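Local coordinates for THB11 (Chlamydomonas reinhardtii, PDB 6TD7), which binds haem as the truncated-haemoglobin portion of a longer protein, with cyanide here on the haem iron, and probably serves in oxygen binding and nitrite reduction, at residues I42-D47 with K86-S91; L30-L35 with H52-Q57; E93-G98 with P125-I130. All coordinates share one frame; numbering follows the deposited sequence. Where two conformers were deposited one is given.

From the N terminus, helix 21-36 opens contact 2 with residues 30-35. Before its partner 52-57 arrives on helix 50-64, the short helix 42-45 has already opened contact 1, which closes only at 86-91, the end of helix 77-88 and the turn after it. The two therefore cross along the chain, and they touch where Leu45 packs on Leu35 and Leu53. Contact 3 follows in series: residues 93-98 of helix 92-108 are joined by 125-130 of the last helix. It adjoins contact 1 at Asp94 and contact 2 at Gly98. Contact 2 supplies Tyr32, Leu53 and Gln57 to the cyanide side, contact 1 packs Tyr44, Leu45 and Phe90 around one pyrrole, and contact 3 ties helix 92-108 to helix 125-131 on the proximal side.

Contact 1. Residues I42-D47 with K86-S91. With HEM (protoporphyrin IX containing Fe), chain B.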
# COMPACT_ATOMS: atom_id res chain seq x y z
N ILE A 42 8.66 -11.19 -4.51
CA ILE A 42 10.05 -11.07 -4.08
C ILE A 42 10.94 -10.67 -5.25
O ILE A 42 11.96 -10.00 -5.06
CB ILE A 42 10.49 -12.39 -3.42
CG1 ILE A 42 11.75 -12.17 -2.57
CG2 ILE A 42 10.71 -13.47 -4.47
CD1 ILE A 42 11.55 -11.22 -1.41
N LYS A 43 10.56 -11.06 -6.48
CA LYS A 43 11.28 -10.61 -7.67
C LYS A 43 11.51 -9.10 -7.66
O LYS A 43 12.52 -8.62 -8.19
CB LYS A 43 10.49 -10.95 -8.94
CG LYS A 43 9.88 -12.34 -9.00
CD LYS A 43 9.19 -12.56 -10.34
CE LYS A 43 8.35 -13.83 -10.33
NZ LYS A 43 8.03 -14.32 -11.70
N TYR A 44 10.58 -8.35 -7.09
CA TYR A 44 10.61 -6.90 -7.09
C TYR A 44 11.24 -6.31 -5.84
O TYR A 44 11.56 -5.12 -5.84
CB TYR A 44 9.19 -6.35 -7.26
CG TYR A 44 8.41 -6.99 -8.38
CD1 TYR A 44 8.79 -6.83 -9.70
CD2 TYR A 44 7.28 -7.76 -8.12
CE1 TYR A 44 8.08 -7.41 -10.74
CE2 TYR A 44 6.56 -8.35 -9.15
CZ TYR A 44 6.97 -8.17 -10.46
OH TYR A 44 6.26 -8.75 -11.50
N LEU A 45 11.44 -7.11 -4.79
CA LEU A 45 11.78 -6.59 -3.48
C LEU A 45 13.09 -7.11 -2.90
O LEU A 45 13.57 -6.55 -1.91
CB LEU A 45 10.66 -6.90 -2.48
CG LEU A 45 9.26 -6.36 -2.79
CD1 LEU A 45 8.23 -7.09 -1.95
CD2 LEU A 45 9.20 -4.88 -2.54
N HIS A 46 13.68 -8.17 -3.47
CA HIS A 46 14.81 -8.81 -2.81
C HIS A 46 15.99 -7.86 -2.66
O HIS A 46 16.81 -8.03 -1.75
CB HIS A 46 15.23 -10.06 -3.59
CG HIS A 46 15.93 -9.76 -4.87
ND1 HIS A 46 17.30 -9.61 -4.96
CD2 HIS A 46 15.45 -9.58 -6.13
CE1 HIS A 46 17.63 -9.34 -6.21
NE2 HIS A 46 16.53 -9.32 -6.94
N ASP A 47 16.10 -6.86 -3.54
CA ASP A 47 17.16 -5.87 -3.47
C ASP A 47 16.67 -4.53 -2.94
O ASP A 47 17.30 -3.50 -3.18
CB ASP A 47 17.81 -5.69 -4.84
CG ASP A 47 16.85 -5.12 -5.86
OD1 ASP A 47 15.63 -5.37 -5.73
OD2 ASP A 47 17.31 -4.41 -6.79
N LYS A 86 9.06 -1.35 -15.79
CA LYS A 86 9.77 -1.46 -17.06
C LYS A 86 10.87 -2.50 -17.02
O LYS A 86 11.13 -3.19 -18.02
CB LYS A 86 10.35 -0.09 -17.45
CG LYS A 86 9.30 0.97 -17.75
CD LYS A 86 8.64 0.71 -19.10
CE LYS A 86 7.17 1.10 -19.11
NZ LYS A 86 6.33 0.00 -19.68
N GLN A 87 11.54 -2.64 -15.88
CA GLN A 87 12.68 -3.55 -15.83
C GLN A 87 12.29 -4.97 -15.44
O GLN A 87 12.92 -5.92 -15.93
CB GLN A 87 13.73 -3.00 -14.85
CG GLN A 87 14.31 -1.67 -15.30
CD GLN A 87 15.27 -1.07 -14.30
OE1 GLN A 87 15.75 -1.75 -13.39
NE2 GLN A 87 15.57 0.22 -14.46
N ARG A 88 11.26 -5.14 -14.61
CA ARG A 88 10.92 -6.45 -14.07
C ARG A 88 9.48 -6.88 -14.33
O ARG A 88 9.09 -7.97 -13.89
CB ARG A 88 11.19 -6.47 -12.56
CG ARG A 88 12.49 -5.79 -12.18
CD ARG A 88 12.97 -6.18 -10.80
NE ARG A 88 14.20 -5.48 -10.46
CZ ARG A 88 14.83 -5.61 -9.29
NH1 ARG A 88 14.34 -6.40 -8.35
NH2 ARG A 88 15.95 -4.93 -9.07
N GLY A 89 8.69 -6.07 -15.02
CA GLY A 89 7.35 -6.48 -15.39
C GLY A 89 6.31 -6.42 -14.30
O GLY A 89 5.28 -7.08 -14.41
N PHE A 90 6.56 -5.66 -13.23
CA PHE A 90 5.54 -5.38 -12.22
C PHE A 90 4.21 -5.06 -12.90
O PHE A 90 4.13 -4.15 -13.74
CB PHE A 90 5.99 -4.21 -11.35
CG PHE A 90 5.15 -3.97 -10.13
CD1 PHE A 90 4.99 -4.96 -9.17
CD2 PHE A 90 4.55 -2.73 -9.91
CE1 PHE A 90 4.23 -4.74 -8.04
CE2 PHE A 90 3.80 -2.50 -8.77
CZ PHE A 90 3.64 -3.50 -7.84
N SER A 91 3.17 -5.79 -12.53
CA SER A 91 1.92 -5.85 -13.27
C SER A 91 0.74 -5.54 -12.38
O SER A 91 0.83 -5.62 -11.15
CB SER A 91 1.74 -7.24 -13.90
OG SER A 91 1.55 -8.22 -12.89
CHA HEM B . 7.19 2.82 -3.49
CHB HEM B . 7.24 -1.86 -4.87
CHC HEM B . 2.58 -2.43 -3.65
CHD HEM B . 2.37 2.38 -2.70
C1A HEM B . 7.64 1.59 -3.94
C2A HEM B . 9.00 1.21 -4.31
C3A HEM B . 8.98 -0.07 -4.68
C4A HEM B . 7.63 -0.57 -4.57
CMA HEM B . 10.19 -0.91 -5.15
CAA HEM B . 10.27 2.09 -4.28
CBA HEM B . 10.12 3.37 -5.09
CGA HEM B . 11.29 4.28 -4.79
O1A HEM B . 11.51 5.22 -5.60
O2A HEM B . 11.99 4.08 -3.77
C1B HEM B . 6.02 -2.43 -4.61
C2B HEM B . 5.69 -3.83 -4.75
C3B HEM B . 4.40 -4.00 -4.42
C4B HEM B . 3.86 -2.71 -4.06
CMB HEM B . 6.66 -4.94 -5.21
CAB HEM B . 3.66 -5.35 -4.44
CBB HEM B . 2.32 -5.43 -4.40
C1C HEM B . 2.15 -1.17 -3.28
C2C HEM B . 0.84 -0.88 -2.78
C3C HEM B . 0.76 0.42 -2.53
C4C HEM B . 2.04 1.04 -2.83
CMC HEM B . -0.30 -1.92 -2.61
CAC HEM B . -0.51 1.10 -1.99
CBC HEM B . -0.83 2.33 -2.40
C1D HEM B . 3.66 2.89 -2.74
C2D HEM B . 4.09 4.19 -2.26
C3D HEM B . 5.40 4.31 -2.49
C4D HEM B . 5.88 3.09 -3.10
CMD HEM B . 3.16 5.24 -1.62
CAD HEM B . 6.30 5.50 -2.12
CBD HEM B . 6.30 6.61 -3.15
CGD HEM B . 7.11 7.70 -2.48
O1D HEM B . 6.50 8.63 -1.90
O2D HEM B . 8.36 7.60 -2.51
NA HEM B . 6.84 0.48 -4.12
NB HEM B . 4.88 -1.77 -4.18
NC HEM B . 2.87 0.03 -3.28
ND HEM B . 4.79 2.25 -3.24
FE HEM B . 4.84 0.29 -3.67
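Arg88 leaves the end of helix 77-88 with CG anti to its carbonyl carbon (chi1 -42°) and runs extended to NE, which carries the guanidinium across to residues 42-47. Phe90 takes the other course, CG anti to the backbone N (chi1 -170°), and turns its ring inward against Tyr44. The guanidinium meets Asp47 end-on and tip to tip: Arg88 NH2 lies 2.7 Å from Asp47 OD2, and Arg88 NH1 lies 3.1 Å from Asp47 OD1. Both nitrogens approach from above the carboxylate plane in this salt bridge. Arg88 NH1 also donates to Lys43 O at 2.9 Å, approaching in the carbonyl plane, with the oxygen near the guanidinium plane, so three bonds fix the rotation of the group. Alongside this bridge, nearer the haem, the edge of Phe90 points at one face of Tyr44 in a T-shaped pair, centroids 5.1 Å apart and planes at 76°. Phe90 CD1 stands over that face, 3.7 Å from Tyr44 CE2, while Arg88 O sits at the edge of the same ring. Both aromatics belong to the haem pocket: Tyr44 CB comes within 3.5 Å of haem methyl CMB, and Phe90 CZ within 3.5 Å of haem C3B. Gly89, with positive phi, ends the helix and lets the chain turn toward Ser91, the N-cap of helix 92-108, where Asp94 OD2 accepts from Ser91 N and makes a weak hydrogen bond with Tyr44 OH. Tyr44 and Phe90 also rest on Ile84 of helix 77-88, and Ile42 and Leu45 pack back onto helix 21-36.

Contact 2. Residues L30-L35 with H52-Q57. With HEM (protoporphyrin IX containing Fe), chain B; CYN (cyanide ion), chain C.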
# COMPACT_ATOMS: atom_id res chain seq x y z
N LEU A 30 3.07 -6.04 9.16
CA LEU A 30 2.57 -7.33 8.69
C LEU A 30 2.41 -7.34 7.18
O LEU A 30 2.75 -8.32 6.51
CB LEU A 30 1.25 -7.62 9.40
CG LEU A 30 0.52 -8.93 9.17
CD1 LEU A 30 1.45 -10.12 9.34
CD2 LEU A 30 -0.65 -8.99 10.15
N PHE A 31 1.88 -6.25 6.62
CA PHE A 31 1.83 -6.08 5.17
C PHE A 31 3.18 -6.37 4.54
O PHE A 31 3.29 -7.16 3.60
CB PHE A 31 1.35 -4.66 4.85
CG PHE A 31 1.56 -4.23 3.42
CD1 PHE A 31 0.78 -4.76 2.40
CD2 PHE A 31 2.52 -3.29 3.10
CE1 PHE A 31 0.97 -4.36 1.08
CE2 PHE A 31 2.72 -2.88 1.79
CZ PHE A 31 1.94 -3.41 0.78
N TYR A 32 4.25 -5.74 5.04
CA TYR A 32 5.56 -5.96 4.43
C TYR A 32 6.06 -7.37 4.68
O TYR A 32 6.73 -7.95 3.81
CB TYR A 32 6.56 -4.93 4.94
CG TYR A 32 6.44 -3.62 4.19
CD1 TYR A 32 6.89 -3.51 2.88
CD2 TYR A 32 5.86 -2.52 4.79
CE1 TYR A 32 6.76 -2.31 2.19
CE2 TYR A 32 5.74 -1.33 4.11
CZ TYR A 32 6.18 -1.23 2.81
OH TYR A 32 6.04 -0.02 2.17
N ARG A 33 5.75 -7.96 5.83
CA ARG A 33 6.14 -9.35 6.05
C ARG A 33 5.51 -10.26 5.00
O ARG A 33 6.18 -11.13 4.43
CB ARG A 33 5.74 -9.79 7.46
CG ARG A 33 6.67 -10.82 8.07
CD ARG A 33 6.88 -10.57 9.56
NE ARG A 33 5.64 -10.77 10.30
CZ ARG A 33 5.11 -9.90 11.16
NH1 ARG A 33 5.71 -8.75 11.43
NH2 ARG A 33 3.97 -10.21 11.77
N LYS A 34 4.22 -10.07 4.71
CA LYS A 34 3.56 -10.86 3.68
C LYS A 34 4.16 -10.62 2.30
O LYS A 34 4.36 -11.56 1.53
CB LYS A 34 2.06 -10.55 3.67
CG LYS A 34 1.32 -11.03 4.91
CD LYS A 34 0.00 -10.29 5.09
CE LYS A 34 -0.80 -10.86 6.25
NZ LYS A 34 -1.38 -12.20 5.94
N LEU A 35 4.44 -9.35 1.97
CA LEU A 35 4.99 -9.02 0.66
C LEU A 35 6.28 -9.78 0.40
O LEU A 35 6.45 -10.42 -0.64
CB LEU A 35 5.27 -7.53 0.55
CG LEU A 35 4.19 -6.49 0.24
CD1 LEU A 35 4.89 -5.21 -0.25
CD2 LEU A 35 3.17 -6.97 -0.77
N HIS A 52 13.72 0.90 4.44
CA HIS A 52 13.72 2.08 3.58
C HIS A 52 12.40 2.19 2.83
O HIS A 52 11.84 3.28 2.69
CB HIS A 52 14.89 2.02 2.62
CG HIS A 52 15.00 3.22 1.73
ND1 HIS A 52 15.46 4.44 2.19
CD2 HIS A 52 14.70 3.39 0.42
CE1 HIS A 52 15.44 5.31 1.20
NE2 HIS A 52 14.98 4.70 0.12
N LEU A 53 11.89 1.05 2.36
CA LEU A 53 10.63 1.05 1.62
C LEU A 53 9.48 1.53 2.49
O LEU A 53 8.68 2.37 2.08
CB LEU A 53 10.37 -0.35 1.09
CG LEU A 53 9.25 -0.51 0.07
CD1 LEU A 53 9.46 0.45 -1.08
CD2 LEU A 53 9.21 -1.96 -0.41
N ARG A 54 9.39 1.00 3.72
CA ARG A 54 8.36 1.47 4.63
C ARG A 54 8.49 2.96 4.89
O ARG A 54 7.49 3.68 4.93
CB ARG A 54 8.43 0.67 5.94
CG ARG A 54 7.45 1.12 7.04
CD ARG A 54 8.00 2.24 7.91
NE ARG A 54 9.39 2.01 8.28
CZ ARG A 54 10.19 2.92 8.82
NH1 ARG A 54 9.74 4.14 9.09
NH2 ARG A 54 11.45 2.60 9.10
N ALA A 55 9.72 3.45 5.06
CA ALA A 55 9.92 4.88 5.25
C ALA A 55 9.37 5.67 4.07
O ALA A 55 8.65 6.66 4.25
CB ALA A 55 11.41 5.18 5.45
N LYS A 56 9.69 5.23 2.85
CA LYS A 56 9.24 5.95 1.66
C LYS A 56 7.72 5.94 1.53
O LYS A 56 7.14 6.89 1.00
CB LYS A 56 9.87 5.34 0.40
CG LYS A 56 11.37 5.58 0.23
CD LYS A 56 11.77 7.04 0.47
CE LYS A 56 10.93 8.03 -0.34
NZ LYS A 56 11.12 9.43 0.13
N GLN A 57 7.07 4.86 1.97
CA GLN A 57 5.63 4.68 1.88
C GLN A 57 4.88 5.40 3.00
O GLN A 57 3.65 5.49 2.94
CB GLN A 57 5.30 3.17 1.93
CG GLN A 57 3.86 2.79 1.57
CD GLN A 57 3.38 1.51 2.27
OE1 GLN A 57 3.63 1.29 3.45
NE2 GLN A 57 2.68 0.67 1.52
CHA HEM B . 7.19 2.82 -3.49
CHB HEM B . 7.24 -1.86 -4.87
CHC HEM B . 2.58 -2.43 -3.65
CHD HEM B . 2.37 2.38 -2.70
C1A HEM B . 7.64 1.59 -3.94
C2A HEM B . 9.00 1.21 -4.31
C3A HEM B . 8.98 -0.07 -4.68
C4A HEM B . 7.63 -0.57 -4.57
CMA HEM B . 10.19 -0.91 -5.15
CAA HEM B . 10.27 2.09 -4.28
CBA HEM B . 10.12 3.37 -5.09
CGA HEM B . 11.29 4.28 -4.79
O1A HEM B . 11.51 5.22 -5.60
O2A HEM B . 11.99 4.08 -3.77
C1B HEM B . 6.02 -2.43 -4.61
C2B HEM B . 5.69 -3.83 -4.75
C3B HEM B . 4.40 -4.00 -4.42
C4B HEM B . 3.86 -2.71 -4.06
CMB HEM B . 6.66 -4.94 -5.21
CAB HEM B . 3.66 -5.35 -4.44
CBB HEM B . 2.32 -5.43 -4.40
C1C HEM B . 2.15 -1.17 -3.28
C2C HEM B . 0.84 -0.88 -2.78
C3C HEM B . 0.76 0.42 -2.53
C4C HEM B . 2.04 1.04 -2.83
CMC HEM B . -0.30 -1.92 -2.61
CAC HEM B . -0.51 1.10 -1.99
CBC HEM B . -0.83 2.33 -2.40
C1D HEM B . 3.66 2.89 -2.74
C2D HEM B . 4.09 4.19 -2.26
C3D HEM B . 5.40 4.31 -2.49
C4D HEM B . 5.88 3.09 -3.10
CMD HEM B . 3.16 5.24 -1.62
CAD HEM B . 6.30 5.50 -2.12
CBD HEM B . 6.30 6.61 -3.15
CGD HEM B . 7.11 7.70 -2.48
O1D HEM B . 6.50 8.63 -1.90
O2D HEM B . 8.36 7.60 -2.51
NA HEM B . 6.84 0.48 -4.12
NB HEM B . 4.88 -1.77 -4.18
NC HEM B . 2.87 0.03 -3.28
ND HEM B . 4.79 2.25 -3.24
FE HEM B . 4.84 0.29 -3.67
C CYN C . 5.24 -0.32 -1.57
N CYN C . 5.82 -0.38 -0.56
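One face of the Tyr32 ring is covered by Phe31 CD2, offset toward the rim, while the nitrogen of the bound cyanide and Gln57 OE1 lie at its edge, near the ring plane. Phe31 in turn carries Leu35 CG over one of its faces and meets Tyr32 CE2 at its edge. These rings line the distal side of the haem in the two-over-two helical sandwich of truncated haemoglobins, where helices 21-36 and 50-64 correspond to helices B and E; the two short segments run at 131° to each other, with axes 11.5 Å apart at closest approach. Tyr32 CG is anti to the carbonyl carbon (chi1 -82°), which sends the phenol toward helix 50-64, with its OH above the cyanide on the iron. Its OH donates a hydrogen bond to the cyanide N at 2.8 Å, the one polar bond that grips the ligand's outer end within this contact, and it would be expected to stabilise negative charge there. Gln57 arrives tip to tip from the other helix, its amide turned 58° from the phenol plane and OE1 3.0 Å from Tyr32 OH. Its NE2 stays farther from the ligand, 3.9 Å from the cyanide N, and touches Phe31 CE2. Aliphatic groups approach the phenol obliquely, Arg54 CB 3.8 Å from Tyr32 CE2 and Leu53 CD2 3.6 Å from Tyr32 CE1. Phe31 also makes an edge-to-face pair with Phe102 of helix 92-108. Leu53, CG anti to its backbone N, divides its branches between protein and cofactor: while CD2 meets the phenol, CD1 presses to 3.3 Å from haem C2A.

Contact 3. Residues E93-G98 with P125-I130; sequences EDFDLG and PYKDAI. With HEM (protoporphyrin IX containing Fe), chain B.
Lys127 stretches from its helix fully extended, every side-chain torsion near 180°, and its atoms pass from an aromatic ring to a carboxylate. CB lies 3.5 Å from Phe95 CD2, with CE2 of the same ring almost as near, and CG follows beside the same ring. CD and CE leave the ring and approach Asp96, CE coming to 3.4 Å from Asp96 OD1. The tip completes the salt bridge: Lys127 NZ donates to Asp96 OD1 at 2.8 Å, and the oxygen accepts through its syn lone pair, on the side of the second oxygen. The first carbons of the lysine thus pack obliquely on Phe95 while its charge is paired at the partly exposed margin of the contact. The two segments run nearly antiparallel, at 150° with axes 10.6 Å apart, and belong to the G and H helices that form the second layer of the two-over-two globin sandwich. Phe95, CG anti to the backbone N (chi1 -164°), passes between the helices toward the cofactor. Its CE1 is tightly placed, 3.2 Å from haem C2C and 3.2 Å from Ile130 CD1, and CZ lies 3.6 Å from haem methyl CMC. Ile130 reaches the ring from the opposite helix with its CD1 end and also packs on His81, the axial ligand of the iron, so Phe95 and Ile130 together wall the proximal side of the pocket. One turn beyond Asp94, Gly98 CA approaches the haem vinyl carbon CBB to 3.4 Å, close passage made possible by the absence of a side chain.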
# COMPACT_ATOMS: atom_id res chain seq x y z
N GLU A 93 -1.64 -7.42 -11.74
CA GLU A 93 -1.90 -8.60 -10.92
C GLU A 93 -1.00 -8.65 -9.70
O GLU A 93 -1.42 -9.14 -8.65
CB GLU A 93 -1.74 -9.86 -11.78
CG GLU A 93 -2.76 -9.96 -12.89
CD GLU A 93 -2.22 -9.53 -14.24
OE1 GLU A 93 -2.50 -10.23 -15.23
OE2 GLU A 93 -1.50 -8.51 -14.30
N ASP A 94 0.24 -8.14 -9.80
CA ASP A 94 1.08 -8.06 -8.61
C ASP A 94 0.52 -7.04 -7.62
O ASP A 94 0.53 -7.27 -6.40
CB ASP A 94 2.52 -7.69 -8.99
CG ASP A 94 3.16 -8.71 -9.91
OD1 ASP A 94 3.06 -9.92 -9.62
OD2 ASP A 94 3.78 -8.30 -10.91
N PHE A 95 -0.01 -5.92 -8.12
CA PHE A 95 -0.62 -4.93 -7.24
C PHE A 95 -1.84 -5.50 -6.53
O PHE A 95 -2.07 -5.21 -5.35
CB PHE A 95 -0.99 -3.68 -8.03
CG PHE A 95 -1.25 -2.48 -7.15
CD1 PHE A 95 -0.21 -1.83 -6.52
CD2 PHE A 95 -2.54 -2.01 -6.96
CE1 PHE A 95 -0.44 -0.73 -5.71
CE2 PHE A 95 -2.78 -0.91 -6.15
CZ PHE A 95 -1.73 -0.27 -5.53
N ASP A 96 -2.65 -6.31 -7.23
CA ASP A 96 -3.78 -6.97 -6.57
C ASP A 96 -3.31 -7.78 -5.37
O ASP A 96 -3.92 -7.74 -4.30
CB ASP A 96 -4.51 -7.88 -7.56
CG ASP A 96 -5.28 -7.11 -8.63
OD1 ASP A 96 -5.57 -5.91 -8.45
OD2 ASP A 96 -5.62 -7.75 -9.65
N LEU A 97 -2.23 -8.54 -5.54
CA LEU A 97 -1.70 -9.34 -4.44
C LEU A 97 -1.29 -8.45 -3.28
O LEU A 97 -1.57 -8.76 -2.11
CB LEU A 97 -0.53 -10.18 -4.95
CG LEU A 97 -0.03 -11.39 -4.16
CD1 LEU A 97 -1.15 -12.23 -3.60
CD2 LEU A 97 0.84 -12.21 -5.11
N GLY A 98 -0.62 -7.33 -3.57
CA GLY A 98 -0.30 -6.38 -2.52
C GLY A 98 -1.53 -5.89 -1.78
O GLY A 98 -1.53 -5.78 -0.55
N PRO A 125 -8.00 3.54 -6.24
CA PRO A 125 -7.61 4.40 -7.37
C PRO A 125 -6.12 4.33 -7.70
O PRO A 125 -5.73 4.61 -8.84
CB PRO A 125 -8.02 5.80 -6.90
CG PRO A 125 -9.10 5.56 -5.88
CD PRO A 125 -8.72 4.29 -5.19
N TYR A 126 -5.28 3.94 -6.75
CA TYR A 126 -3.84 3.98 -7.00
C TYR A 126 -3.35 2.80 -7.80
O TYR A 126 -2.21 2.83 -8.28
CB TYR A 126 -3.11 4.15 -5.67
CG TYR A 126 -3.34 5.56 -5.25
CD1 TYR A 126 -2.55 6.58 -5.75
CD2 TYR A 126 -4.42 5.90 -4.45
CE1 TYR A 126 -2.80 7.89 -5.43
CE2 TYR A 126 -4.68 7.21 -4.12
CZ TYR A 126 -3.86 8.20 -4.62
OH TYR A 126 -4.10 9.51 -4.31
N LYS A 127 -4.20 1.80 -8.03
CA LYS A 127 -3.88 0.79 -9.03
C LYS A 127 -3.85 1.41 -10.42
O LYS A 127 -2.86 1.29 -11.15
CB LYS A 127 -4.88 -0.36 -8.97
CG LYS A 127 -4.59 -1.44 -9.98
CD LYS A 127 -5.64 -2.53 -9.92
CE LYS A 127 -5.39 -3.58 -10.98
NZ LYS A 127 -6.36 -4.70 -10.87
N ASP A 128 -4.94 2.10 -10.81
CA ASP A 128 -4.96 2.80 -12.09
C ASP A 128 -3.85 3.85 -12.17
O ASP A 128 -3.28 4.07 -13.24
CB ASP A 128 -6.32 3.45 -12.31
CG ASP A 128 -7.38 2.46 -12.77
OD1 ASP A 128 -7.04 1.30 -13.09
OD2 ASP A 128 -8.56 2.85 -12.83
N ALA A 129 -3.55 4.51 -11.06
CA ALA A 129 -2.49 5.52 -11.07
C ALA A 129 -1.15 4.90 -11.44
O ALA A 129 -0.39 5.47 -12.24
CB ALA A 129 -2.40 6.22 -9.72
N ILE A 130 -0.84 3.74 -10.86
CA ILE A 130 0.47 3.13 -11.08
C ILE A 130 0.63 2.67 -12.52
O ILE A 130 1.71 2.81 -13.12
CB ILE A 130 0.69 1.98 -10.08
CG1 ILE A 130 1.00 2.54 -8.69
CG2 ILE A 130 1.81 1.07 -10.56
CD1 ILE A 130 0.94 1.51 -7.59
CHA HEM B . 7.19 2.82 -3.49
CHB HEM B . 7.24 -1.86 -4.87
CHC HEM B . 2.58 -2.43 -3.65
CHD HEM B . 2.37 2.38 -2.70
C1A HEM B . 7.64 1.59 -3.94
C2A HEM B . 9.00 1.21 -4.31
C3A HEM B . 8.98 -0.07 -4.68
C4A HEM B . 7.63 -0.57 -4.57
CMA HEM B . 10.19 -0.91 -5.15
CAA HEM B . 10.27 2.09 -4.28
CBA HEM B . 10.12 3.37 -5.09
CGA HEM B . 11.29 4.28 -4.79
O1A HEM B . 11.51 5.22 -5.60
O2A HEM B . 11.99 4.08 -3.77
C1B HEM B . 6.02 -2.43 -4.61
C2B HEM B . 5.69 -3.83 -4.75
C3B HEM B . 4.40 -4.00 -4.42
C4B HEM B . 3.86 -2.71 -4.06
CMB HEM B . 6.66 -4.94 -5.21
CAB HEM B . 3.66 -5.35 -4.44
CBB HEM B . 2.32 -5.43 -4.40
C1C HEM B . 2.15 -1.17 -3.28
C2C HEM B . 0.84 -0.88 -2.78
C3C HEM B . 0.76 0.42 -2.53
C4C HEM B . 2.04 1.04 -2.83
CMC HEM B . -0.30 -1.92 -2.61
CAC HEM B . -0.51 1.10 -1.99
CBC HEM B . -0.83 2.33 -2.40
C1D HEM B . 3.66 2.89 -2.74
C2D HEM B . 4.09 4.19 -2.26
C3D HEM B . 5.40 4.31 -2.49
C4D HEM B . 5.88 3.09 -3.10
CMD HEM B . 3.16 5.24 -1.62
CAD HEM B . 6.30 5.50 -2.12
CBD HEM B . 6.30 6.61 -3.15
CGD HEM B . 7.11 7.70 -2.48
O1D HEM B . 6.50 8.63 -1.90
O2D HEM B . 8.36 7.60 -2.51
NA HEM B . 6.84 0.48 -4.12
NB HEM B . 4.88 -1.77 -4.18
NC HEM B . 2.87 0.03 -3.28
ND HEM B . 4.79 2.25 -3.24
FE HEM B . 4.84 0.29 -3.67